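Local atomic coordinates of molybdenum cofactor carrier protein (Chlamydomonas reinhardtii, PDB entry 2IZ6), a protein that probably binds the molybdenum cofactor and carries it in a protected form, as a four-chain assembly of Rossmann-like subunits. Residues K13-V18 against G45-T50; A34-K39 against E60-A65; R100-A105 against E123-A127; V110-M116 against P133-T139. All coordinates share one frame; numbering follows the deposited sequence.

Interaction 1. Residues K13-V18 against G45-T50; sequences KPIIGV and GWILLT
The indole of W46 takes the CD1 methyl of I16 over one face, 4.2 Å above its plane and offset toward the rim. P14 meets the five-membered part of the ring obliquely, its CG 3.5 Å from CD1 of W46. A chi1 of -49° sets the indole beside the backbone N of W46, where CD1 meets P14 and CE3 meets CG1 of I16. H44 stacks on the indole, and helix 161-173 adds L172 and V168 to this corner.

Beyond the ring the two segments run as neighbouring parallel strands of the central sheet, in a beta-alpha-beta unit whose helix is 28-43. Four backbone bonds of 2.8 to 3.0 Å alternate in direction: I47 N to P14 O, I16 N to I47 O, L49 N to I16 O and V18 N to L49 O. Where the series ends, the hydroxyl of T50 takes over: OG1 donates to V18 O at 2.8 Å, from 39° above the carbonyl plane. I15, I47 and L49 share one face, with CG2 of I15 on CB of L49. On the other, CG2 of V18 and CD1 of L48 are pressed to 3.4 Å. At the N-terminal end of the pair, one water accepts from K13 NZ and donates to W46 O. Buried backbone groups thus pair directly across the strands, while exposed K13 reaches its carbonyl through water.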
# COMPACT_ATOMS: atom_id res chain seq x y z
N LYS A 13 -5.68 -15.73 -20.35
CA LYS A 13 -5.10 -14.75 -21.29
C LYS A 13 -3.91 -14.03 -20.63
O LYS A 13 -4.00 -13.65 -19.42
CB LYS A 13 -6.08 -13.63 -21.77
CG LYS A 13 -7.27 -13.93 -22.73
CD LYS A 13 -7.85 -12.54 -23.05
CE LYS A 13 -9.08 -12.57 -23.88
NZ LYS A 13 -9.58 -11.13 -24.00
N PRO A 14 -2.78 -13.88 -21.37
CA PRO A 14 -1.66 -13.04 -20.90
C PRO A 14 -2.13 -11.64 -20.60
O PRO A 14 -3.09 -11.16 -21.23
CB PRO A 14 -0.66 -13.10 -22.08
CG PRO A 14 -1.01 -14.36 -22.81
CD PRO A 14 -2.48 -14.55 -22.64
N ILE A 15 -1.44 -11.00 -19.65
CA ILE A 15 -1.70 -9.65 -19.27
C ILE A 15 -0.41 -8.92 -19.55
O ILE A 15 0.67 -9.28 -19.07
CB ILE A 15 -2.03 -9.55 -17.81
CG1 ILE A 15 -3.33 -10.34 -17.50
CG2 ILE A 15 -2.21 -8.06 -17.42
CD1 ILE A 15 -3.71 -10.28 -16.03
N ILE A 16 -0.51 -7.92 -20.38
CA ILE A 16 0.63 -7.04 -20.73
C ILE A 16 0.39 -5.71 -20.12
O ILE A 16 -0.59 -5.04 -20.40
CB ILE A 16 0.83 -6.93 -22.29
CG1 ILE A 16 0.83 -8.31 -22.94
CG2 ILE A 16 2.07 -6.11 -22.61
CD1 ILE A 16 1.75 -9.33 -22.39
N GLY A 17 1.36 -5.28 -19.33
CA GLY A 17 1.31 -3.99 -18.71
C GLY A 17 1.95 -2.93 -19.57
O GLY A 17 2.92 -3.18 -20.25
N VAL A 18 1.39 -1.72 -19.57
CA VAL A 18 1.93 -0.63 -20.29
C VAL A 18 2.03 0.55 -19.35
O VAL A 18 1.10 0.89 -18.65
CB VAL A 18 1.08 -0.25 -21.51
CG1 VAL A 18 1.53 1.04 -22.20
CG2 VAL A 18 1.04 -1.41 -22.46
N GLY A 45 -4.70 -11.17 -28.66
CA GLY A 45 -5.49 -11.86 -27.66
C GLY A 45 -5.08 -11.66 -26.24
O GLY A 45 -5.43 -12.48 -25.39
N TRP A 46 -4.26 -10.65 -26.01
CA TRP A 46 -3.76 -10.33 -24.71
C TRP A 46 -4.65 -9.27 -24.04
O TRP A 46 -5.24 -8.45 -24.71
CB TRP A 46 -2.29 -9.90 -24.74
CG TRP A 46 -1.41 -10.81 -25.50
CD1 TRP A 46 -1.48 -12.20 -25.57
CD2 TRP A 46 -0.21 -10.44 -26.18
NE1 TRP A 46 -0.45 -12.65 -26.42
CE2 TRP A 46 0.32 -11.60 -26.80
CE3 TRP A 46 0.34 -9.20 -26.51
CZ2 TRP A 46 1.47 -11.54 -27.63
CZ3 TRP A 46 1.47 -9.14 -27.37
CH2 TRP A 46 2.03 -10.34 -27.88
N ILE A 47 -4.65 -9.30 -22.70
CA ILE A 47 -5.29 -8.28 -21.86
C ILE A 47 -4.30 -7.12 -21.63
O ILE A 47 -3.14 -7.39 -21.36
CB ILE A 47 -5.74 -8.85 -20.52
CG1 ILE A 47 -6.81 -9.95 -20.64
CG2 ILE A 47 -6.28 -7.76 -19.62
CD1 ILE A 47 -7.05 -10.76 -19.37
N LEU A 48 -4.76 -5.87 -21.82
CA LEU A 48 -3.96 -4.70 -21.50
C LEU A 48 -4.24 -4.28 -20.07
O LEU A 48 -5.40 -4.06 -19.73
CB LEU A 48 -4.36 -3.59 -22.41
CG LEU A 48 -3.79 -2.16 -22.15
CD1 LEU A 48 -2.28 -2.22 -22.33
CD2 LEU A 48 -4.39 -1.08 -23.07
N LEU A 49 -3.17 -4.03 -19.32
CA LEU A 49 -3.24 -3.52 -17.96
C LEU A 49 -2.48 -2.23 -17.96
O LEU A 49 -1.30 -2.20 -18.33
CB LEU A 49 -2.55 -4.53 -17.02
CG LEU A 49 -2.40 -4.14 -15.55
CD1 LEU A 49 -3.68 -4.08 -14.87
CD2 LEU A 49 -1.60 -5.23 -14.76
N THR A 50 -3.13 -1.11 -17.59
CA THR A 50 -2.47 0.19 -17.57
C THR A 50 -3.19 1.13 -16.61
O THR A 50 -4.12 0.72 -15.94
CB THR A 50 -2.31 0.77 -19.02
OG1 THR A 50 -1.43 1.89 -19.06
CG2 THR A 50 -3.63 1.16 -19.57
O HOH W 1 -7.97 -9.10 -24.78

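Interaction 2. Residues A34-K39 against E60-A65; sequences ANELGK and EAMKGA
Two helices of the Rossmann-like layer, 28-43 and 57-67, meet here in a glycine-mediated close crossing of small-xxx-small type: G38 and G64 face each other at the crossing, flanked by A34, A61 and A65. The evidence is the axis separation of 6.4 Å at an angle of 38° between the short segments, closer than helices with larger side chains at the crossing can come. CA of G38 approaches O of A61 to 3.4 Å, and CA of G64 approaches O of N35, because neither glycine carries a CB to hold the backbones apart.

The carbonyls of each helix thus receive CA-H...O contacts from the other. A34 O meets CA of A61 at 3.3 Å, and G38 O lies 3.3 Å from CA of A65, whose methyl rests beside that same carbonyl. On the outer flank the packing turns polar. CG of N35 stands opposite its backbone N (chi1 -175°), which carries the amide across to E60. E60 is itself paired within its helix, K63 NZ reaching OE2 at 3.0 Å from above the carboxylate plane. Strand 47-51 lies beneath through L48, which touches A61 and A65. Across the crossing, the side-chain link is a weak hydrogen bond: ND2 of N35 reaches O of E60 at 3.1 Å, bent to 134° at the hydrogen.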
# COMPACT_ATOMS: atom_id res chain seq x y z
N ALA A 34 1.98 4.31 -28.55
CA ALA A 34 1.14 3.72 -27.55
C ALA A 34 -0.19 3.21 -28.07
O ALA A 34 -0.61 2.05 -27.75
CB ALA A 34 0.94 4.68 -26.38
N ASN A 35 -0.82 4.00 -28.94
CA ASN A 35 -2.09 3.56 -29.54
C ASN A 35 -1.89 2.26 -30.37
O ASN A 35 -2.70 1.34 -30.28
CB ASN A 35 -2.70 4.73 -30.36
CG ASN A 35 -4.06 4.39 -30.90
OD1 ASN A 35 -4.18 3.95 -32.02
ND2 ASN A 35 -5.09 4.43 -30.04
N GLU A 36 -0.86 2.24 -31.21
CA GLU A 36 -0.55 1.08 -32.05
C GLU A 36 -0.21 -0.09 -31.23
O GLU A 36 -0.62 -1.19 -31.55
CB GLU A 36 0.60 1.39 -32.99
CG GLU A 36 0.84 0.28 -34.02
CD GLU A 36 -0.35 -0.01 -35.03
OE1 GLU A 36 -1.20 0.88 -35.31
OE2 GLU A 36 -0.44 -1.17 -35.54
N LEU A 37 0.57 0.16 -30.18
CA LEU A 37 0.92 -0.93 -29.29
C LEU A 37 -0.34 -1.54 -28.70
O LEU A 37 -0.43 -2.79 -28.64
CB LEU A 37 1.84 -0.38 -28.20
CG LEU A 37 2.32 -1.43 -27.21
CD1 LEU A 37 3.36 -2.32 -27.80
CD2 LEU A 37 2.80 -0.76 -25.91
N GLY A 38 -1.24 -0.74 -28.15
CA GLY A 38 -2.55 -1.18 -27.62
C GLY A 38 -3.32 -2.04 -28.60
O GLY A 38 -3.81 -3.16 -28.29
N LYS A 39 -3.35 -1.61 -29.84
CA LYS A 39 -4.00 -2.37 -30.98
C LYS A 39 -3.41 -3.72 -31.09
O LYS A 39 -4.14 -4.68 -31.13
CB LYS A 39 -3.90 -1.54 -32.30
CG LYS A 39 -4.73 -0.39 -32.36
CD LYS A 39 -4.79 0.05 -33.84
CE LYS A 39 -4.74 1.53 -34.03
NZ LYS A 39 -4.38 1.81 -35.51
N GLU A 60 -3.91 6.29 -24.55
CA GLU A 60 -3.79 5.89 -25.95
C GLU A 60 -3.72 4.39 -26.14
O GLU A 60 -4.35 3.88 -27.07
CB GLU A 60 -2.59 6.56 -26.63
CG GLU A 60 -2.80 8.07 -26.90
CD GLU A 60 -3.88 8.29 -27.93
OE1 GLU A 60 -4.12 7.39 -28.75
OE2 GLU A 60 -4.52 9.36 -27.90
N ALA A 61 -2.96 3.73 -25.29
CA ALA A 61 -2.87 2.30 -25.34
C ALA A 61 -4.27 1.69 -25.14
O ALA A 61 -4.70 0.72 -25.82
CB ALA A 61 -1.86 1.84 -24.35
N MET A 62 -5.00 2.26 -24.18
CA MET A 62 -6.31 1.74 -23.80
C MET A 62 -7.32 1.91 -24.94
O MET A 62 -8.16 1.04 -25.16
CB MET A 62 -6.82 2.44 -22.54
CG MET A 62 -5.96 2.19 -21.31
SD MET A 62 -6.93 1.71 -19.87
CE MET A 62 -7.95 0.41 -20.57
N LYS A 63 -7.23 3.04 -25.64
CA LYS A 63 -8.09 3.29 -26.78
C LYS A 63 -7.80 2.35 -27.91
O LYS A 63 -8.69 1.87 -28.63
CB LYS A 63 -7.89 4.71 -27.26
CG LYS A 63 -8.54 5.72 -26.37
CD LYS A 63 -8.71 7.08 -27.10
CE LYS A 63 -7.36 7.80 -27.30
NZ LYS A 63 -7.44 8.97 -28.22
N GLY A 64 -6.52 2.10 -28.13
CA GLY A 64 -6.07 1.17 -29.16
C GLY A 64 -6.52 -0.26 -28.96
O GLY A 64 -7.03 -0.91 -29.87
N ALA A 65 -6.37 -0.75 -27.73
CA ALA A 65 -6.79 -2.10 -27.39
C ALA A 65 -8.29 -2.25 -27.54
O ALA A 65 -8.78 -3.26 -28.06
CB ALA A 65 -6.41 -2.38 -25.95

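Interaction 3. Residues R100-A105 against E123-A127; sequences RDNINA and EVALA
R100 grips E123 side-on, and this salt bridge is the tight part of the contact. NE donates to OE1 of E123 at 2.7 Å and NH2 to OE2 at 3.1 Å, each carboxylate oxygen accepting on its syn lone pair. The guanidinium and carboxylate planes are only 5° apart, so the two groups are nearly coplanar. An extended R100 side chain, with CG opposite the backbone N (chi1 -176°), reaches the helix, while the bend of E123 at chi2 (-47°) brings its carboxylate round to meet it. Both faces of the guanidinium are covered: CD1 of L126 sits 3.4 Å above one, and ND2 of N102 lies equally far over the other. D101 O also packs close, 3.5 Å from CG of E123.

From N102 to A105 the loop stands off from helix 118-129. The methyl CB of A105 comes no nearer than 4.4 Å to OE2 of E123. Two waters bridge loop and carboxylate at separate points. One donates to OE1 of E123 and accepts from D101 N. The second donates to OE2 of E123 at 2.7 Å and to OD1 of N102, and accepts from the backbone N of both I103 and A105; that OD1 also closes an Asx turn with N104 N.

E123 ends a GPGTAAE run resembling the PGGxGTxxE motif of LOG-type relatives, and R100 packs against R100 of the third subunit, so the pair lies near a subunit interface. Each carboxylate oxygen receives one arginine N-H and one water hydrogen, which implies that the group is fixed in rotation and ties loop to helix through both charge and ordered water.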
# COMPACT_ATOMS: atom_id res chain seq x y z
N ARG A 100 2.79 7.04 -6.16
CA ARG A 100 3.31 6.04 -7.10
C ARG A 100 2.28 5.81 -8.21
O ARG A 100 1.06 5.76 -7.96
CB ARG A 100 3.55 4.74 -6.34
CG ARG A 100 4.17 3.64 -7.13
CD ARG A 100 4.37 2.44 -6.26
NE ARG A 100 4.62 1.26 -7.04
CZ ARG A 100 4.53 0.01 -6.59
NH1 ARG A 100 4.34 -0.25 -5.30
NH2 ARG A 100 4.74 -0.97 -7.41
N ASP A 101 2.74 5.67 -9.44
CA ASP A 101 1.86 5.28 -10.55
C ASP A 101 1.66 3.77 -10.49
O ASP A 101 2.07 3.06 -11.38
CB ASP A 101 2.51 5.66 -11.87
CG ASP A 101 2.66 7.15 -12.02
OD1 ASP A 101 1.79 7.85 -11.45
OD2 ASP A 101 3.61 7.60 -12.68
N ASN A 102 1.01 3.30 -9.41
CA ASN A 102 0.77 1.88 -9.22
C ASN A 102 -0.31 1.42 -10.18
O ASN A 102 -1.43 2.00 -10.16
CB ASN A 102 0.26 1.59 -7.81
CG ASN A 102 0.57 0.20 -7.36
OD1 ASN A 102 0.52 -0.76 -8.15
ND2 ASN A 102 1.01 0.09 -6.09
N ILE A 103 0.02 0.45 -11.02
CA ILE A 103 -0.96 -0.21 -11.87
C ILE A 103 -1.04 -1.72 -11.55
O ILE A 103 -1.42 -2.53 -12.37
CB ILE A 103 -0.64 0.08 -13.36
CG1 ILE A 103 0.70 -0.56 -13.79
CG2 ILE A 103 -0.74 1.58 -13.58
CD1 ILE A 103 0.93 -0.65 -15.42
N ASN A 104 -0.74 -2.08 -10.31
CA ASN A 104 -0.60 -3.49 -9.97
C ASN A 104 0.22 -4.28 -11.03
O ASN A 104 -0.10 -5.41 -11.44
CB ASN A 104 -2.02 -4.12 -9.73
CG ASN A 104 -2.66 -3.63 -8.40
OD1 ASN A 104 -2.00 -3.15 -7.50
ND2 ASN A 104 -3.93 -3.80 -8.29
N ALA A 105 1.31 -3.68 -11.47
CA ALA A 105 2.11 -4.24 -12.56
C ALA A 105 2.64 -5.63 -12.37
O ALA A 105 2.94 -6.25 -13.36
CB ALA A 105 3.27 -3.28 -12.83
N GLU A 123 8.33 2.12 -11.68
CA GLU A 123 7.65 0.90 -12.00
C GLU A 123 8.51 -0.10 -12.77
O GLU A 123 8.42 -1.33 -12.57
CB GLU A 123 6.32 1.15 -12.73
CG GLU A 123 5.25 1.82 -11.94
CD GLU A 123 4.99 1.24 -10.51
OE1 GLU A 123 4.90 2.10 -9.60
OE2 GLU A 123 4.90 0.01 -10.34
N VAL A 124 9.33 0.39 -13.66
CA VAL A 124 10.25 -0.46 -14.42
C VAL A 124 11.25 -1.11 -13.41
O VAL A 124 11.55 -2.31 -13.39
CB VAL A 124 11.02 0.29 -15.51
CG1 VAL A 124 12.16 -0.52 -16.05
CG2 VAL A 124 10.04 0.70 -16.58
N ALA A 125 11.79 -0.27 -12.52
CA ALA A 125 12.76 -0.75 -11.53
C ALA A 125 12.13 -1.76 -10.61
O ALA A 125 12.75 -2.83 -10.30
CB ALA A 125 13.28 0.38 -10.74
N LEU A 126 10.86 -1.55 -10.21
CA LEU A 126 10.17 -2.54 -9.36
C LEU A 126 9.87 -3.85 -10.12
O LEU A 126 9.82 -4.94 -9.50
CB LEU A 126 8.96 -1.95 -8.68
CG LEU A 126 9.32 -0.88 -7.66
CD1 LEU A 126 8.12 -0.14 -7.02
CD2 LEU A 126 10.17 -1.45 -6.54
N ALA A 127 9.57 -3.80 -11.39
CA ALA A 127 9.40 -4.97 -12.24
C ALA A 127 10.68 -5.75 -12.26
O ALA A 127 10.67 -6.94 -12.10
CB ALA A 127 8.99 -4.59 -13.65
O HOH W 2 5.45 4.63 -9.97
O HOH W 3 2.44 -1.07 -10.31

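Interaction 4. Residues V110-M116 against P133-T139; sequences VLVAVGM and PVVLLGT
A113 exchanges two backbone bonds with the neighbouring strand: its N donates to V135 O at 2.8 Å, and its O accepts from L137 N at 2.8 Å. These lie at the middle of a parallel strand pair in the Rossmann-like sheet, the two strands of a beta-alpha-beta crossover through helix 118-129. The series extends with V135 N on L111 O and G115 N on L137 O, and begins with a longer but straight bond, L111 N to P133 O, at 3.3 Å and 178°. Short CA-H...O contacts fill in between, such as CA of V114 to L137 O at 3.2 Å.

Next come the side chains. V112 and V135 lie side by side and point the same way, CG2 of the former 4.0 Å from CB of the latter. V110 crosses V135 obliquely, methyl CG1 against methyl CG2 at 3.9 Å. On the other face the small CB of A113 meets CD2 of L136.

Helices position these layers from outside. Helix 161-173 covers V110, V112 and V135, and helix 28-43 reaches V112, V114 and L137; on the face of L111 and V134 lies helix 118-129, with F147 of helix 141-150 against L136. Past the strand ends, M116 folds back at chi2 and chi3 (54° each), bringing its CE to CG2 of T139 at 3.8 Å, while F146 of the third subunit packs on it. That same T139 methyl CG2 comes 3.4 Å from O of G115, a buried carbonyl oxygen with no hydrogen-bonding partner in the model.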
# COMPACT_ATOMS: atom_id res chain seq x y z
N VAL A 110 4.57 -9.36 -18.87
CA VAL A 110 5.60 -8.46 -19.40
C VAL A 110 5.13 -7.08 -19.25
O VAL A 110 3.97 -6.79 -19.44
CB VAL A 110 5.85 -8.68 -20.93
CG1 VAL A 110 7.10 -7.88 -21.42
CG2 VAL A 110 6.06 -10.11 -21.19
N LEU A 111 6.05 -6.17 -18.89
CA LEU A 111 5.76 -4.72 -18.77
C LEU A 111 6.43 -3.96 -19.92
O LEU A 111 7.61 -4.17 -20.20
CB LEU A 111 6.25 -4.19 -17.39
CG LEU A 111 6.05 -2.71 -17.05
CD1 LEU A 111 4.55 -2.41 -17.01
CD2 LEU A 111 6.69 -2.31 -15.75
N VAL A 112 5.68 -3.12 -20.65
CA VAL A 112 6.23 -2.31 -21.69
C VAL A 112 6.13 -0.86 -21.28
O VAL A 112 5.06 -0.36 -20.92
CB VAL A 112 5.42 -2.48 -23.01
CG1 VAL A 112 6.04 -1.74 -24.12
CG2 VAL A 112 5.36 -3.93 -23.45
N ALA A 113 7.29 -0.18 -21.28
CA ALA A 113 7.37 1.25 -21.05
C ALA A 113 7.44 1.93 -22.43
O ALA A 113 8.29 1.58 -23.26
CB ALA A 113 8.61 1.59 -20.25
N VAL A 114 6.57 2.90 -22.64
CA VAL A 114 6.59 3.72 -23.83
C VAL A 114 6.98 5.12 -23.32
O VAL A 114 6.20 5.77 -22.64
CB VAL A 114 5.19 3.79 -24.52
CG1 VAL A 114 5.26 4.61 -25.74
CG2 VAL A 114 4.70 2.44 -24.83
N GLY A 115 8.21 5.52 -23.58
CA GLY A 115 8.75 6.75 -23.00
C GLY A 115 9.07 6.57 -21.52
O GLY A 115 9.03 5.45 -20.96
N MET A 116 9.44 7.69 -20.89
CA MET A 116 10.10 7.60 -19.59
C MET A 116 9.91 8.87 -18.79
O MET A 116 9.89 9.97 -19.37
CB MET A 116 11.59 7.39 -19.79
CG MET A 116 12.36 7.03 -18.49
SD MET A 116 11.83 5.71 -17.53
CE MET A 116 11.79 4.30 -18.71
N PRO A 133 10.32 -9.42 -16.88
CA PRO A 133 10.89 -8.76 -18.05
C PRO A 133 10.23 -7.46 -18.43
O PRO A 133 9.04 -7.28 -18.24
CB PRO A 133 10.68 -9.73 -19.18
CG PRO A 133 9.48 -10.46 -18.75
CD PRO A 133 9.41 -10.49 -17.28
N VAL A 134 11.05 -6.57 -18.90
CA VAL A 134 10.58 -5.26 -19.31
C VAL A 134 11.02 -4.91 -20.76
O VAL A 134 12.16 -5.13 -21.17
CB VAL A 134 11.07 -4.16 -18.32
CG1 VAL A 134 10.58 -2.77 -18.76
CG2 VAL A 134 10.61 -4.39 -16.88
N VAL A 135 10.09 -4.36 -21.50
CA VAL A 135 10.34 -3.84 -22.84
C VAL A 135 10.34 -2.30 -22.90
O VAL A 135 9.38 -1.70 -22.43
CB VAL A 135 9.35 -4.42 -23.87
CG1 VAL A 135 9.66 -3.91 -25.26
CG2 VAL A 135 9.39 -5.92 -23.91
N LEU A 136 11.46 -1.70 -23.31
CA LEU A 136 11.60 -0.26 -23.35
C LEU A 136 11.45 0.22 -24.77
O LEU A 136 12.30 -0.05 -25.61
CB LEU A 136 12.98 0.12 -22.80
CG LEU A 136 13.31 -0.30 -21.37
CD1 LEU A 136 14.75 0.22 -21.00
CD2 LEU A 136 12.28 0.18 -20.39
N LEU A 137 10.40 1.01 -25.00
CA LEU A 137 10.06 1.55 -26.34
C LEU A 137 10.04 3.08 -26.24
O LEU A 137 9.35 3.66 -25.42
CB LEU A 137 8.71 1.03 -26.82
CG LEU A 137 8.17 1.63 -28.15
CD1 LEU A 137 9.11 1.26 -29.25
CD2 LEU A 137 6.72 1.08 -28.41
N GLY A 138 10.83 3.70 -27.07
CA GLY A 138 10.87 5.18 -27.15
C GLY A 138 11.44 5.86 -25.94
O GLY A 138 11.07 7.00 -25.62
N THR A 139 12.32 5.15 -25.22
CA THR A 139 13.04 5.71 -24.06
C THR A 139 14.41 6.23 -24.58
O THR A 139 14.91 5.79 -25.57
CB THR A 139 13.15 4.71 -22.86
OG1 THR A 139 14.08 3.65 -23.11
CG2 THR A 139 11.77 4.09 -22.53

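How the interactions relate
Interactions 1 and 4 are two strand pairs of one seven-stranded parallel sheet, centres about 14 Å apart, joined because strands 15-19 and 110-114 are adjacent: G17 bonds through its backbone to V110 and V112. Interaction 2 crosses interaction 1 along the chain and packs on it, M62 and A61 meeting T50 and L48; L37 extends that helix layer to V112 and V114. Interaction 3 alternates with interaction 4, since helix 118-129 links its strands, and A127 rests on V134. Interactions 2 and 3 lie about 19 Å apart, on opposite sides of the chain's centre. Together they join neighbouring strands to the helices packed on them, and interactions 1, 3 and 4 also touch other subunits.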